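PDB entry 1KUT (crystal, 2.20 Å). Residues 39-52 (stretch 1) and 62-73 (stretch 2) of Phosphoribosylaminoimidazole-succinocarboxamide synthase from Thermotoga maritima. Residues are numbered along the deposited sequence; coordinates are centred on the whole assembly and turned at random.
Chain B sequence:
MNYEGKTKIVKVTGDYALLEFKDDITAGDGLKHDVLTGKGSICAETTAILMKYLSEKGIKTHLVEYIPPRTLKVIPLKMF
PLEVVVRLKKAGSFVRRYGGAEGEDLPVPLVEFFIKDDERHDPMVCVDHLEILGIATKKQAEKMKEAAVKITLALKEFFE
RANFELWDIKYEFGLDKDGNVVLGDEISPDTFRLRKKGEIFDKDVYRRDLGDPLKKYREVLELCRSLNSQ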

# COMPACT_ATOMS: atom_id res chain seq x y z
N LYS B 39 -19.29 -25.17 -11.83
CA LYS B 39 -18.61 -23.88 -11.88
C LYS B 39 -17.08 -24.03 -12.11
O LYS B 39 -16.45 -23.18 -12.74
CB LYS B 39 -18.94 -23.13 -10.59
CG LYS B 39 -18.25 -21.79 -10.39
CD LYS B 39 -16.99 -21.97 -9.59
CE LYS B 39 -16.45 -20.64 -9.12
NZ LYS B 39 -15.18 -20.85 -8.37
N GLY B 40 -16.50 -25.14 -11.63
CA GLY B 40 -15.08 -25.37 -11.80
C GLY B 40 -14.71 -25.60 -13.25
O GLY B 40 -13.69 -25.11 -13.74
N SER B 41 -15.55 -26.34 -13.96
CA SER B 41 -15.34 -26.65 -15.38
C SER B 41 -15.41 -25.38 -16.20
O SER B 41 -14.67 -25.19 -17.17
CB SER B 41 -16.42 -27.62 -15.84
OG SER B 41 -16.61 -28.64 -14.86
N ILE B 42 -16.33 -24.50 -15.81
CA ILE B 42 -16.54 -23.23 -16.48
C ILE B 42 -15.29 -22.35 -16.36
O ILE B 42 -14.80 -21.84 -17.36
CB ILE B 42 -17.78 -22.50 -15.87
CG1 ILE B 42 -19.05 -23.04 -16.52
CG2 ILE B 42 -17.66 -20.99 -16.03
CD1 ILE B 42 -20.34 -22.45 -15.98
N CYS B 43 -14.78 -22.22 -15.15
CA CYS B 43 -13.61 -21.39 -14.91
C CYS B 43 -12.34 -21.98 -15.55
O CYS B 43 -11.52 -21.26 -16.11
CB CYS B 43 -13.42 -21.16 -13.41
SG CYS B 43 -14.68 -20.02 -12.67
N ALA B 44 -12.20 -23.30 -15.47
CA ALA B 44 -11.04 -23.96 -16.05
C ALA B 44 -10.99 -23.63 -17.54
O ALA B 44 -9.95 -23.21 -18.05
CB ALA B 44 -11.13 -25.48 -15.85
N GLU B 45 -12.11 -23.80 -18.22
CA GLU B 45 -12.13 -23.52 -19.66
C GLU B 45 -11.96 -22.05 -20.04
O GLU B 45 -11.27 -21.75 -21.01
CB GLU B 45 -13.39 -24.09 -20.30
CG GLU B 45 -13.45 -23.88 -21.79
CD GLU B 45 -14.71 -24.46 -22.40
OE1 GLU B 45 -14.90 -24.30 -23.63
OE2 GLU B 45 -15.50 -25.09 -21.64
N THR B 46 -12.58 -21.12 -19.33
CA THR B 46 -12.39 -19.72 -19.72
C THR B 46 -10.94 -19.32 -19.41
O THR B 46 -10.36 -18.52 -20.11
CB THR B 46 -13.44 -18.76 -19.08
OG1 THR B 46 -12.89 -18.06 -17.97
CG2 THR B 46 -14.67 -19.52 -18.65
N THR B 47 -10.35 -19.92 -18.39
CA THR B 47 -8.95 -19.62 -18.08
C THR B 47 -8.07 -20.07 -19.25
O THR B 47 -7.24 -19.31 -19.73
CB THR B 47 -8.47 -20.37 -16.80
OG1 THR B 47 -9.19 -19.89 -15.67
CG2 THR B 47 -6.97 -20.16 -16.56
N ALA B 48 -8.28 -21.30 -19.71
CA ALA B 48 -7.53 -21.89 -20.82
C ALA B 48 -7.67 -21.14 -22.13
O ALA B 48 -6.73 -21.06 -22.92
CB ALA B 48 -7.93 -23.32 -21.01
N ILE B 49 -8.85 -20.60 -22.38
CA ILE B 49 -9.10 -19.81 -23.58
C ILE B 49 -8.34 -18.49 -23.46
O ILE B 49 -7.54 -18.14 -24.32
CB ILE B 49 -10.62 -19.53 -23.71
CG1 ILE B 49 -11.33 -20.82 -24.12
CG2 ILE B 49 -10.87 -18.37 -24.67
CD1 ILE B 49 -12.79 -20.63 -24.48
N LEU B 50 -8.60 -17.76 -22.40
CA LEU B 50 -7.91 -16.49 -22.19
C LEU B 50 -6.37 -16.64 -22.21
O LEU B 50 -5.69 -15.92 -22.95
CB LEU B 50 -8.38 -15.86 -20.88
CG LEU B 50 -9.62 -14.94 -20.87
CD1 LEU B 50 -10.35 -14.95 -22.22
CD2 LEU B 50 -10.55 -15.32 -19.73
N MSE B 51 -5.82 -17.57 -21.44
CA MSE B 51 -4.36 -17.76 -21.38
C MSE B 51 -3.72 -18.20 -22.69
O MSE B 51 -2.56 -17.87 -22.97
CB MSE B 51 -3.99 -18.76 -20.29
CG MSE B 51 -4.31 -18.28 -18.91
SE MSE B 51 -3.27 -19.29 -17.64
CE MSE B 51 -4.02 -21.03 -17.87
N LYS B 52 -4.47 -18.96 -23.48
CA LYS B 52 -4.01 -19.41 -24.79
C LYS B 52 -3.86 -18.16 -25.67
O LYS B 52 -2.84 -17.95 -26.33
CB LYS B 52 -5.05 -20.36 -25.41
CG LYS B 52 -4.64 -20.99 -26.73
CD LYS B 52 -3.45 -21.93 -26.55
CE LYS B 52 -3.06 -22.59 -27.87
NZ LYS B 52 -1.71 -23.24 -27.77
N HIS B 62 1.50 -20.14 -17.38
CA HIS B 62 1.81 -21.53 -17.04
C HIS B 62 0.94 -22.60 -17.70
O HIS B 62 1.16 -23.79 -17.47
CB HIS B 62 1.82 -21.68 -15.49
CG HIS B 62 0.47 -21.67 -14.84
ND1 HIS B 62 -0.65 -21.07 -15.40
CD2 HIS B 62 0.06 -22.14 -13.63
CE1 HIS B 62 -1.67 -21.18 -14.57
NE2 HIS B 62 -1.27 -21.82 -13.49
N LEU B 63 -0.03 -22.20 -18.52
CA LEU B 63 -0.90 -23.18 -19.18
C LEU B 63 -0.21 -24.02 -20.25
O LEU B 63 0.40 -23.49 -21.19
CB LEU B 63 -2.11 -22.51 -19.84
CG LEU B 63 -2.96 -23.39 -20.78
CD1 LEU B 63 -3.64 -24.51 -19.98
CD2 LEU B 63 -4.02 -22.55 -21.53
N VAL B 64 -0.30 -25.34 -20.10
CA VAL B 64 0.27 -26.20 -21.13
C VAL B 64 -0.91 -26.63 -22.01
O VAL B 64 -0.84 -26.54 -23.23
CB VAL B 64 0.99 -27.43 -20.54
CG1 VAL B 64 1.46 -28.36 -21.69
CG2 VAL B 64 2.19 -26.96 -19.70
N GLU B 65 -2.02 -27.06 -21.39
CA GLU B 65 -3.21 -27.44 -22.14
C GLU B 65 -4.41 -27.65 -21.25
O GLU B 65 -4.28 -27.82 -20.04
CB GLU B 65 -2.95 -28.72 -22.97
CG GLU B 65 -2.79 -30.02 -22.18
CD GLU B 65 -2.84 -31.27 -23.07
OE1 GLU B 65 -2.15 -32.27 -22.75
OE2 GLU B 65 -3.57 -31.26 -24.10
N TYR B 66 -5.60 -27.65 -21.86
CA TYR B 66 -6.84 -27.84 -21.11
C TYR B 66 -7.24 -29.31 -21.15
O TYR B 66 -7.30 -29.92 -22.21
CB TYR B 66 -7.95 -26.96 -21.70
CG TYR B 66 -9.35 -27.21 -21.14
CD1 TYR B 66 -9.58 -27.31 -19.77
CD2 TYR B 66 -10.45 -27.31 -22.00
CE1 TYR B 66 -10.87 -27.51 -19.27
CE2 TYR B 66 -11.73 -27.49 -21.52
CZ TYR B 66 -11.94 -27.59 -20.16
OH TYR B 66 -13.23 -27.74 -19.69
N ILE B 67 -7.50 -29.87 -19.97
CA ILE B 67 -7.90 -31.27 -19.83
C ILE B 67 -9.33 -31.25 -19.28
O ILE B 67 -9.55 -31.24 -18.07
CB ILE B 67 -7.00 -32.04 -18.84
CG1 ILE B 67 -5.52 -31.79 -19.16
CG2 ILE B 67 -7.28 -33.52 -18.92
CD1 ILE B 67 -5.04 -32.36 -20.48
N PRO B 68 -10.33 -31.25 -20.18
CA PRO B 68 -11.75 -31.22 -19.79
C PRO B 68 -12.03 -32.26 -18.72
O PRO B 68 -11.43 -33.33 -18.72
CB PRO B 68 -12.49 -31.52 -21.09
CG PRO B 68 -11.50 -31.14 -22.18
CD PRO B 68 -10.19 -31.61 -21.61
N PRO B 69 -12.96 -31.98 -17.81
CA PRO B 69 -13.77 -30.75 -17.71
C PRO B 69 -13.22 -29.58 -16.88
O PRO B 69 -13.44 -28.41 -17.23
CB PRO B 69 -15.08 -31.26 -17.14
CG PRO B 69 -14.58 -32.33 -16.16
CD PRO B 69 -13.57 -33.07 -17.02
N ARG B 70 -12.50 -29.86 -15.80
CA ARG B 70 -12.02 -28.81 -14.91
C ARG B 70 -10.55 -28.88 -14.51
O ARG B 70 -10.18 -28.43 -13.41
CB ARG B 70 -12.88 -28.81 -13.65
CG ARG B 70 -12.83 -30.12 -12.85
CD ARG B 70 -13.98 -30.18 -11.80
NE ARG B 70 -13.51 -30.51 -10.46
CZ ARG B 70 -14.24 -30.39 -9.35
NH1 ARG B 70 -15.49 -29.96 -9.42
NH2 ARG B 70 -13.73 -30.70 -8.15
N THR B 71 -9.72 -29.40 -15.41
CA THR B 71 -8.29 -29.54 -15.14
C THR B 71 -7.40 -28.84 -16.16
O THR B 71 -7.69 -28.84 -17.35
CB THR B 71 -7.90 -31.04 -15.10
OG1 THR B 71 -8.49 -31.64 -13.95
CG2 THR B 71 -6.39 -31.21 -15.06
N LEU B 72 -6.31 -28.26 -15.68
CA LEU B 72 -5.37 -27.57 -16.56
C LEU B 72 -3.98 -28.17 -16.37
O LEU B 72 -3.50 -28.32 -15.24
CB LEU B 72 -5.30 -26.08 -16.21
CG LEU B 72 -5.86 -25.07 -17.21
CD1 LEU B 72 -7.23 -25.47 -17.67
CD2 LEU B 72 -5.89 -23.71 -16.56
N LYS B 73 -3.33 -28.54 -17.47
CA LYS B 73 -1.99 -29.07 -17.34
C LYS B 73 -1.11 -27.83 -17.35
O LYS B 73 -1.08 -27.07 -18.33
CB LYS B 73 -1.66 -30.00 -18.50
CG LYS B 73 -0.30 -30.69 -18.38
CD LYS B 73 -0.07 -31.50 -19.64
CE LYS B 73 1.40 -31.68 -19.98
NZ LYS B 73 1.54 -32.16 -21.41

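Helix 39-52 packs against a β-hairpin formed by residues 63-73 through a mainly van der Waals contact, apolar at its centre, with no hydrogen bond crossing between the two stretches and 583 Å² of surface buried. The hairpin is held by its own backbone bonds, among them the reciprocal pair between Ile 67 and Thr 71, and its turn contains a cis peptide bond before Pro 69. The helix axis runs 8.6 Å from strand 63-67 at 142° and 8.4 Å from strand 71-73 at 32°, so it lies obliquely across both.

The backbones come closest near the turn, where the CA atoms of Ser 41 and Arg 70 are 4.0 Å apart. Gly 40 has no side chain, and its C lies 3.7 Å from Arg 70 CB. Ser 41 CA makes a CA-H...O contact with Pro 69 O at 3.2 Å. Pro 69 O also accepts a hydrogen bond from Tyr 66 OH (2.6 Å), which ties the tyrosine to the turn within its own stretch.

Small residues let the helix settle onto the larger side chains of the hairpin. Ala 44 CB is 3.6 Å from Arg 70 CA and 4.0 Å from Tyr 66 CE1. One turn on, Ala 48 CB meets Tyr 66 CB at 3.7 Å and both Leu 63 CD2 and Leu 72 CD1 at 4.0 Å. Glu 45 CA sits over one face of the Tyr 66 ring, 4.3 Å from its centroid, in a CH-pi contact, while the glutamate carboxylate is hydrogen-bonded elsewhere in the structure.

Farther along, selenomethionine Met 51 extends its CE to 3.1 Å from Leu 63 CB, a very close approach, and to 3.5 Å from Leu 72 CD2. Its SE lies 3.9 Å from His 62 ND1, at the edge of the imidazole ring.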